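Local structure of post-proline cleaving enzyme (Rickettsia typhi, 4HVT) at residues 85-90 against 96-101; 116-121 against 129-134. The protein probably acts as a serine-type oligopeptidase that hydrolyses peptide bonds on the carboxyl side of proline. All blocks are in the same frame, centred on the assembly; numbering follows the deposited sequence.

Both contacts lie in the N-terminal beta-propeller of the chain, with centres about 11 Å apart, and follow each other along the sequence. Contact 1 joins strands 82-87 and 96-101, the middle two of a four-stranded antiparallel blade. Contact 2 begins where strand 113-117, the last of that blade, runs into helix 118-125, and reaches strand 129-136, the first of the next blade. Both reach the same sheet, in which 96-101 pairs with 113-117, and W97 N lies 2.9 Å from I116 O, a probable hydrogen bond. F86 of contact 1 also packs on Y131 and F118 of contact 2, so aromatic side chains of the hairpin pack against the link to the next blade, joining two adjacent blades.

Contact 1: residues 85-90 against 96-101; sequences NFWMDD and LWRRTL. With EDO (1,2-ethanediol), chain C.
N85 and R98 run side by side, and R98 turns its NE and NH2 edge to the oxygen N85 OD1. The bond from R98 NE to N85 OD1 (2.8 Å) lies in the carbonyl plane, whereas R98 NH2 meets N85 OD1 (3.0 Å) from above that plane. This double grip fixes the rotation of the guanidinium, whose flat face lies on W87: the centres are 4.2 Å apart and the planes at 22°. R98 NH2 lies over the ring near W87 CE3 (3.4 Å). R98 reaches there because CG stands between its backbone N and carbonyl carbon (chi1 63°) and the chain then runs extended to NE. W87 NE1 donates almost straight to D89 OD2 (3.0 Å, 168°), with the oxygen in the indole plane, limiting ring rotation. N85 ND2 binds a 1,2-ethanediol, probably from the crystallisation liquor, whose O2 donates to F86 O. On the hairpin's other face, W97 CB meets the edge of the F86 ring at CD1 (3.9 Å). Antiparallel backbone bonds join N85 with R98 and W87 with L96. Strand 113-117 flanks 96-101 in this blade, W112 adds a cation-pi contact to R98, and Y131 of the next blade stacks on F86.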
ATOM      1  N   ASN A  85       8.113   3.409  17.610  1.00 12.93           N
ATOM      2  CA  ASN A  85       8.850   3.016  16.420  1.00 12.54           C
ATOM      3  C   ASN A  85       8.770   1.505  16.295  1.00 12.62           C
ATOM      4  O   ASN A  85       8.720   0.794  17.309  1.00 12.65           O
ATOM      5  CB  ASN A  85      10.313   3.509  16.540  1.00 12.78           C
ATOM      6  CG  ASN A  85      11.266   2.876  15.554  1.00 12.97           C
ATOM      7  OD1 ASN A  85      12.086   2.053  15.914  1.00 13.48           O
ATOM      8  ND2 ASN A  85      11.169   3.277  14.303  1.00 12.79           N
ATOM      9  N   PHE A  86       8.780   1.032  15.051  1.00 12.53           N
ATOM     10  CA  PHE A  86       8.903  -0.373  14.787  1.00 13.01           C
ATOM     11  C   PHE A  86      10.203  -0.607  14.041  1.00 13.14           C
ATOM     12  O   PHE A  86      10.404  -0.034  12.962  1.00 13.15           O
ATOM     13  CB  PHE A  86       7.734  -0.942  13.970  1.00 13.01           C
ATOM     14  CG  PHE A  86       7.726  -2.434  13.981  1.00 13.72           C
ATOM     15  CD1 PHE A  86       7.355  -3.114  15.128  1.00 13.99           C
ATOM     16  CD2 PHE A  86       8.159  -3.132  12.892  1.00 14.23           C
ATOM     17  CE1 PHE A  86       7.424  -4.486  15.192  1.00 15.05           C
ATOM     18  CE2 PHE A  86       8.209  -4.521  12.930  1.00 14.65           C
ATOM     19  CZ  PHE A  86       7.842  -5.193  14.076  1.00 14.63           C
ATOM     20  N   TRP A  87      11.060  -1.438  14.622  1.00 13.85           N
ATOM     21  CA  TRP A  87      12.482  -1.650  14.171  1.00 14.47           C
ATOM     22  C   TRP A  87      12.786  -3.107  13.823  1.00 15.09           C
ATOM     23  O   TRP A  87      12.552  -4.009  14.638  1.00 15.15           O
ATOM     24  CB  TRP A  87      13.452  -1.209  15.272  1.00 15.03           C
ATOM     25  CG  TRP A  87      14.900  -1.407  14.910  1.00 15.75           C
ATOM     26  CD1 TRP A  87      15.674  -2.476  15.232  1.00 16.39           C
ATOM     27  CD2 TRP A  87      15.727  -0.541  14.101  1.00 15.82           C
ATOM     28  NE1 TRP A  87      16.934  -2.324  14.703  1.00 16.81           N
ATOM     29  CE2 TRP A  87      16.983  -1.163  13.990  1.00 16.35           C
ATOM     30  CE3 TRP A  87      15.535   0.714  13.494  1.00 15.65           C
ATOM     31  CZ2 TRP A  87      18.078  -0.558  13.319  1.00 16.76           C
ATOM     32  CZ3 TRP A  87      16.612   1.306  12.821  1.00 16.21           C
ATOM     33  CH2 TRP A  87      17.849   0.652  12.723  1.00 16.52           C
ATOM     34  N   MET A  88      13.325  -3.318  12.628  1.00 15.75           N
ATOM     35  CA  MET A  88      13.842  -4.607  12.215  1.00 16.60           C
ATOM     36  C   MET A  88      15.332  -4.494  11.863  1.00 17.35           C
ATOM     37  O   MET A  88      15.765  -3.517  11.274  1.00 16.72           O
ATOM     38  CB  MET A  88      13.120  -5.135  10.965  1.00 17.44           C
ATOM     39  CG  MET A  88      11.664  -5.493  11.199  1.00 17.37           C
ATOM     40  SD  MET A  88      10.787  -5.792   9.633  1.00 19.19           S
ATOM     41  CE  MET A  88      10.408  -4.104   9.285  1.00 20.46           C
ATOM     42  N   ASP A  89      16.069  -5.551  12.174  1.00 18.39           N
ATOM     43  CA  ASP A  89      17.457  -5.685  11.678  1.00 19.26           C
ATOM     44  C   ASP A  89      17.834  -7.136  11.564  1.00 20.17           C
ATOM     45  O   ASP A  89      16.965  -7.998  11.607  1.00 19.45           O
ATOM     46  CB  ASP A  89      18.449  -4.871  12.536  1.00 20.27           C
ATOM     47  CG  ASP A  89      18.519  -5.328  13.994  1.00 21.29           C
ATOM     48  OD1 ASP A  89      18.104  -6.449  14.333  1.00 22.00           O
ATOM     49  OD2 ASP A  89      18.992  -4.517  14.842  1.00 22.53           O
ATOM     50  N   ASP A  90      19.130  -7.456  11.413  1.00 21.21           N
ATOM     51  CA  ASP A  90      19.492  -8.890  11.277  1.00 22.58           C
ATOM     52  C   ASP A  90      19.340  -9.680  12.586  1.00 22.45           C
ATOM     53  O   ASP A  90      19.132 -10.904  12.564  1.00 22.89           O
ATOM     54  CB  ASP A  90      20.903  -9.052  10.746  1.00 24.34           C
ATOM     55  CG  ASP A  90      21.909  -8.309  11.557  1.00 25.59           C
ATOM     56  OD1 ASP A  90      21.648  -7.183  12.029  1.00 26.90           O
ATOM     57  OD2 ASP A  90      23.011  -8.858  11.749  1.00 28.24           O
ATOM     58  N   LEU A  96      10.938  -5.251  16.550  1.00 14.24           N
ATOM     59  CA  LEU A  96      10.735  -4.727  17.872  1.00 14.43           C
ATOM     60  C   LEU A  96       9.795  -3.544  17.796  1.00 13.62           C
ATOM     61  O   LEU A  96      10.062  -2.578  17.087  1.00 13.14           O
ATOM     62  CB  LEU A  96      12.062  -4.183  18.426  1.00 15.09           C
ATOM     63  CG  LEU A  96      13.196  -5.190  18.591  1.00 16.23           C
ATOM     64  CD1 LEU A  96      14.460  -4.472  19.052  1.00 16.86           C
ATOM     65  CD2 LEU A  96      12.825  -6.336  19.513  1.00 16.70           C
ATOM     66  N   TRP A  97       8.708  -3.596  18.556  1.00 13.46           N
ATOM     67  CA  TRP A  97       7.918  -2.408  18.823  1.00 13.05           C
ATOM     68  C   TRP A  97       8.459  -1.739  20.090  1.00 13.57           C
ATOM     69  O   TRP A  97       8.629  -2.377  21.129  1.00 13.92           O
ATOM     70  CB  TRP A  97       6.447  -2.770  18.940  1.00 12.71           C
ATOM     71  CG  TRP A  97       5.497  -1.609  19.171  1.00 12.36           C
ATOM     72  CD1 TRP A  97       5.333  -0.508  18.393  1.00 11.93           C
ATOM     73  CD2 TRP A  97       4.504  -1.524  20.209  1.00 12.51           C
ATOM     74  NE1 TRP A  97       4.349   0.315  18.927  1.00 12.06           N
ATOM     75  CE2 TRP A  97       3.794  -0.313  20.012  1.00 12.02           C
ATOM     76  CE3 TRP A  97       4.146  -2.362  21.291  1.00 13.00           C
ATOM     77  CZ2 TRP A  97       2.775   0.108  20.878  1.00 12.32           C
ATOM     78  CZ3 TRP A  97       3.139  -1.958  22.135  1.00 12.96           C
ATOM     79  CH2 TRP A  97       2.436  -0.740  21.912  1.00 12.72           C
ATOM     80  N   ARG A  98       8.827  -0.465  19.939  1.00 13.55           N
ATOM     81  CA  ARG A  98       9.638   0.224  20.952  1.00 14.31           C
ATOM     82  C   ARG A  98       9.332   1.727  21.026  1.00 14.04           C
ATOM     83  O   ARG A  98       8.601   2.286  20.180  1.00 13.72           O
ATOM     84  CB  ARG A  98      11.123  -0.056  20.714  1.00 15.08           C
ATOM     85  CG  ARG A  98      11.623   0.459  19.416  1.00 15.21           C
ATOM     86  CD  ARG A  98      13.095   0.072  19.154  1.00 15.80           C
ATOM     87  NE  ARG A  98      13.515   0.896  18.070  1.00 15.90           N
ATOM     88  CZ  ARG A  98      14.774   1.046  17.660  1.00 16.16           C
ATOM     89  NH1 ARG A  98      15.756   0.372  18.245  1.00 17.27           N
ATOM     90  NH2 ARG A  98      15.029   1.851  16.637  1.00 15.99           N
ATOM     91  N   ARG A  99       9.750   2.328  22.128  1.00 14.66           N
ATOM     92  CA  ARG A  99       9.498   3.746  22.335  1.00 15.00           C
ATOM     93  C   ARG A  99      10.629   4.474  23.053  1.00 15.52           C
ATOM     94  O   ARG A  99      11.442   3.878  23.786  1.00 15.68           O
ATOM     95  CB  ARG A  99       8.182   3.960  23.097  1.00 15.32           C
ATOM     96  CG  ARG A  99       8.239   3.536  24.530  1.00 16.23           C
ATOM     97  CD  ARG A  99       6.940   3.830  25.250  1.00 16.84           C
ATOM     98  NE  ARG A  99       7.103   3.663  26.677  1.00 18.23           N
ATOM     99  CZ  ARG A  99       6.237   4.145  27.560  1.00 19.15           C
ATOM    100  NH1 ARG A  99       5.156   4.760  27.129  1.00 19.40           N
ATOM    101  NH2 ARG A  99       6.457   4.003  28.844  1.00 20.70           N
ATOM    102  N   THR A 100      10.628   5.786  22.868  1.00 15.52           N
ATOM    103  CA  THR A 100      11.575   6.653  23.577  1.00 16.07           C
ATOM    104  C   THR A 100      10.951   8.012  23.835  1.00 16.33           C
ATOM    105  O   THR A 100      10.108   8.516  23.058  1.00 15.68           O
ATOM    106  CB  THR A 100      12.901   6.800  22.794  1.00 16.19           C
ATOM    107  OG1 THR A 100      13.958   7.205  23.669  1.00 17.01           O
ATOM    108  CG2 THR A 100      12.787   7.799  21.699  1.00 16.01           C
ATOM    109  N   LEU A 101      11.365   8.647  24.924  1.00 17.52           N
ATOM    110  CA  LEU A 101      10.922  10.006  25.195  1.00 17.98           C
ATOM    111  C   LEU A 101      11.225  10.923  23.991  1.00 17.64           C
ATOM    112  O   LEU A 101      12.277  10.810  23.362  1.00 17.13           O
ATOM    113  CB  LEU A 101      11.635  10.516  26.442  1.00 19.20           C
ATOM    114  CG  LEU A 101      11.222   9.797  27.750  1.00 20.16           C
ATOM    115  CD1 LEU A 101      12.165  10.077  28.893  1.00 21.77           C
ATOM    116  CD2 LEU A 101       9.818  10.257  28.112  1.00 19.98           C
TER
HETATM  117  C1  EDO C 802      13.826   0.367  10.402  1.00 24.49           C
HETATM  118  O1  EDO C 802      13.141  -0.895  10.601  1.00 22.63           O
HETATM  119  C2  EDO C 802      12.834   1.503  10.686  1.00 23.84           C
HETATM  120  O2  EDO C 802      12.499   1.633  12.084  1.00 20.92           O

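Contact 2: residues 116-121 against 129-134; sequences IDFDKL and VAYRGV
F118, at the start of helix 118-125, sends its ring across to strand 129-134 and lays one face over Y131. The CB of Y131 sits above the middle of that face, 3.8 Å from the ring centroid and 13° off the normal, a CH-pi contact. Beyond it the two rings cross obliquely, planes at 58°, with F118 CZ against Y131 CD1 (3.6 Å). On the opposite face of the F118 ring lies I116 CG2, so the phenyl is clamped between its own chain and the facing strand. The ring reaches this position with CG anti to the carbonyl carbon (chi1 -73°). V129 approaches the CD2 side: its CG1 is 4.3 Å from F118 CD2, and its carbonyl O comes within 3.7 Å of the same carbon. That oxygen is buried with no hydrogen-bonding partner in the model, next to an aromatic C-H.

This is a blade-to-blade crossing of the beta-propeller: the chain leaves strand 113-117, the last of one antiparallel sheet, and passes through helix 118-125 into strand 129-136, the first of the next. D117 caps the helix, its OD1 accepting from K120 N (3.0 Å) and weakly from D119 N.

The Y131 ring leans forward along its own strand, and the backbone N of G133 stands 3.6 Å above its plane, over the centre of the ring, while W97 of the preceding blade meets the ring with planes at about 25°. S122 OG, one turn into the helix, hydrogen-bonds both F118 O and V129 N, tying the helix directly to the strand's first residue. On the next blade's side, M148 of strand 143-150 packs against V129, and I146 of that strand against I116.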
ATOM      1  N   ILE A 116       7.460  -4.848  22.678  1.00 15.65           N
ATOM      2  CA  ILE A 116       7.203  -6.185  22.200  1.00 15.73           C
ATOM      3  C   ILE A 116       8.273  -6.596  21.213  1.00 16.16           C
ATOM      4  O   ILE A 116       8.510  -5.896  20.229  1.00 15.62           O
ATOM      5  CB  ILE A 116       5.822  -6.389  21.520  1.00 15.09           C
ATOM      6  CG1 ILE A 116       4.688  -5.999  22.476  1.00 14.89           C
ATOM      7  CG2 ILE A 116       5.703  -7.850  21.159  1.00 15.39           C
ATOM      8  CD1 ILE A 116       3.312  -5.901  21.851  1.00 14.36           C
ATOM      9  N   ASP A 117       8.893  -7.746  21.503  1.00 16.98           N
ATOM     10  CA  ASP A 117       9.863  -8.389  20.610  1.00 17.69           C
ATOM     11  C   ASP A 117       9.147  -9.523  19.853  1.00 17.85           C
ATOM     12  O   ASP A 117       8.866 -10.611  20.420  1.00 18.22           O
ATOM     13  CB  ASP A 117      11.054  -8.913  21.432  1.00 18.79           C
ATOM     14  CG  ASP A 117      12.140  -9.577  20.587  1.00 19.65           C
ATOM     15  OD1 ASP A 117      11.868 -10.090  19.501  1.00 19.46           O
ATOM     16  OD2 ASP A 117      13.344  -9.612  21.035  1.00 21.44           O
ATOM     17  N   PHE A 118       8.929  -9.300  18.555  1.00 17.44           N
ATOM     18  CA  PHE A 118       8.163 -10.257  17.743  1.00 17.39           C
ATOM     19  C   PHE A 118       8.993 -11.468  17.367  1.00 18.67           C
ATOM     20  O   PHE A 118       8.450 -12.514  17.067  1.00 19.42           O
ATOM     21  CB  PHE A 118       7.524  -9.600  16.492  1.00 16.51           C
ATOM     22  CG  PHE A 118       6.366  -8.748  16.841  1.00 15.85           C
ATOM     23  CD1 PHE A 118       6.561  -7.443  17.311  1.00 15.31           C
ATOM     24  CD2 PHE A 118       5.087  -9.259  16.837  1.00 15.43           C
ATOM     25  CE1 PHE A 118       5.471  -6.678  17.734  1.00 15.04           C
ATOM     26  CE2 PHE A 118       4.003  -8.471  17.255  1.00 15.03           C
ATOM     27  CZ  PHE A 118       4.201  -7.200  17.713  1.00 14.87           C
ATOM     28  N   ASP A 119      10.318 -11.338  17.418  1.00 19.67           N
ATOM     29  CA  ASP A 119      11.185 -12.512  17.212  1.00 20.82           C
ATOM     30  C   ASP A 119      11.033 -13.498  18.374  1.00 22.80           C
ATOM     31  O   ASP A 119      10.944 -14.698  18.156  1.00 23.45           O
ATOM     32  CB  ASP A 119      12.615 -12.060  17.044  1.00 20.79           C
ATOM     33  CG  ASP A 119      12.770 -11.189  15.829  1.00 19.96           C
ATOM     34  OD1 ASP A 119      12.962 -11.736  14.727  1.00 19.53           O
ATOM     35  OD2 ASP A 119      12.704  -9.953  15.978  1.00 19.61           O
ATOM     36  N   LYS A 120      10.994 -12.980  19.598  1.00 24.95           N
ATOM     37  CA  LYS A 120      10.747 -13.809  20.777  1.00 28.09           C
ATOM     38  C   LYS A 120       9.378 -14.460  20.748  1.00 28.51           C
ATOM     39  O   LYS A 120       9.233 -15.650  21.078  1.00 29.70           O
ATOM     40  CB  LYS A 120      10.854 -12.983  22.047  1.00 31.60           C
ATOM     41  CG  LYS A 120      12.243 -12.873  22.605  1.00 35.05           C
ATOM     42  CD  LYS A 120      12.254 -12.040  23.879  1.00 38.09           C
ATOM     43  CE  LYS A 120      13.680 -11.695  24.269  1.00 41.81           C
ATOM     44  NZ  LYS A 120      13.757 -10.348  24.900  1.00 44.75           N
ATOM     45  N   LEU A 121       8.370 -13.686  20.357  1.00 25.98           N
ATOM     46  CA  LEU A 121       7.021 -14.207  20.234  1.00 26.36           C
ATOM     47  C   LEU A 121       6.963 -15.349  19.243  1.00 25.89           C
ATOM     48  O   LEU A 121       6.279 -16.348  19.475  1.00 27.06           O
ATOM     49  CB  LEU A 121       6.062 -13.102  19.774  1.00 26.21           C
ATOM     50  CG  LEU A 121       5.360 -12.263  20.818  1.00 26.86           C
ATOM     51  CD1 LEU A 121       4.345 -11.398  20.070  1.00 25.30           C
ATOM     52  CD2 LEU A 121       4.701 -13.133  21.907  1.00 28.21           C
ATOM     53  N   VAL A 129       5.370 -14.580  13.600  1.00 20.04           N
ATOM     54  CA  VAL A 129       4.252 -13.702  14.019  1.00 18.33           C
ATOM     55  C   VAL A 129       4.654 -12.290  13.618  1.00 16.59           C
ATOM     56  O   VAL A 129       5.616 -11.774  14.117  1.00 17.19           O
ATOM     57  CB  VAL A 129       4.023 -13.760  15.550  1.00 19.12           C
ATOM     58  CG1 VAL A 129       2.919 -12.808  15.958  1.00 19.08           C
ATOM     59  CG2 VAL A 129       3.656 -15.167  15.998  1.00 20.35           C
ATOM     60  N   ALA A 130       3.946 -11.724  12.652  1.00 15.28           N
ATOM     61  CA  ALA A 130       4.203 -10.404  12.109  1.00 14.02           C
ATOM     62  C   ALA A 130       3.372  -9.340  12.805  1.00 13.39           C
ATOM     63  O   ALA A 130       2.186  -9.519  13.042  1.00 13.08           O
ATOM     64  CB  ALA A 130       3.892 -10.399  10.616  1.00 13.77           C
ATOM     65  N   TYR A 131       4.008  -8.215  13.149  1.00 12.71           N
ATOM     66  CA  TYR A 131       3.329  -7.031  13.666  1.00 12.98           C
ATOM     67  C   TYR A 131       2.550  -6.343  12.583  1.00 12.11           C
ATOM     68  O   TYR A 131       3.076  -6.064  11.486  1.00 11.68           O
ATOM     69  CB  TYR A 131       4.389  -6.060  14.159  1.00 13.82           C
ATOM     70  CG  TYR A 131       3.938  -4.663  14.512  1.00 14.53           C
ATOM     71  CD1 TYR A 131       3.229  -4.415  15.658  1.00 16.15           C
ATOM     72  CD2 TYR A 131       4.231  -3.588  13.677  1.00 15.40           C
ATOM     73  CE1 TYR A 131       2.822  -3.127  15.996  1.00 16.95           C
ATOM     74  CE2 TYR A 131       3.872  -2.297  14.023  1.00 15.79           C
ATOM     75  CZ  TYR A 131       3.174  -2.079  15.172  1.00 16.66           C
ATOM     76  OH  TYR A 131       2.807  -0.798  15.490  1.00 17.92           O
ATOM     77  N   ARG A 132       1.281  -6.053  12.861  1.00 11.65           N
ATOM     78  CA  ARG A 132       0.398  -5.442  11.881  1.00 11.72           C
ATOM     79  C   ARG A 132      -0.331  -4.176  12.419  1.00 12.07           C
ATOM     80  O   ARG A 132      -1.296  -3.745  11.813  1.00 12.40           O
ATOM     81  CB  ARG A 132      -0.650  -6.454  11.327  1.00 11.95           C
ATOM     82  CG  ARG A 132      -0.109  -7.782  10.815  1.00 12.58           C
ATOM     83  CD  ARG A 132       0.767  -7.687   9.547  1.00 13.18           C
ATOM     84  NE  ARG A 132       0.051  -7.122   8.440  1.00 13.35           N
ATOM     85  CZ  ARG A 132      -0.511  -7.837   7.467  1.00 14.46           C
ATOM     86  NH1 ARG A 132      -0.459  -9.147   7.493  1.00 15.05           N
ATOM     87  NH2 ARG A 132      -1.123  -7.218   6.461  1.00 15.75           N
ATOM     88  N   GLY A 133       0.220  -3.557  13.461  1.00 12.38           N
ATOM     89  CA  GLY A 133      -0.255  -2.254  13.968  1.00 12.71           C
ATOM     90  C   GLY A 133      -0.944  -2.389  15.309  1.00 12.86           C
ATOM     91  O   GLY A 133      -1.087  -3.490  15.818  1.00 12.36           O
ATOM     92  N   VAL A 134      -1.331  -1.247  15.874  1.00 13.28           N
ATOM     93  CA  VAL A 134      -1.877  -1.214  17.237  1.00 13.66           C
ATOM     94  C   VAL A 134      -3.032  -0.250  17.278  1.00 14.75           C
ATOM     95  O   VAL A 134      -3.147   0.661  16.435  1.00 13.98           O
ATOM     96  CB  VAL A 134      -0.866  -0.778  18.345  1.00 14.29           C
ATOM     97  CG1 VAL A 134       0.391  -1.589  18.350  1.00 14.69           C
ATOM     98  CG2 VAL A 134      -0.542   0.723  18.246  1.00 14.44           C
TER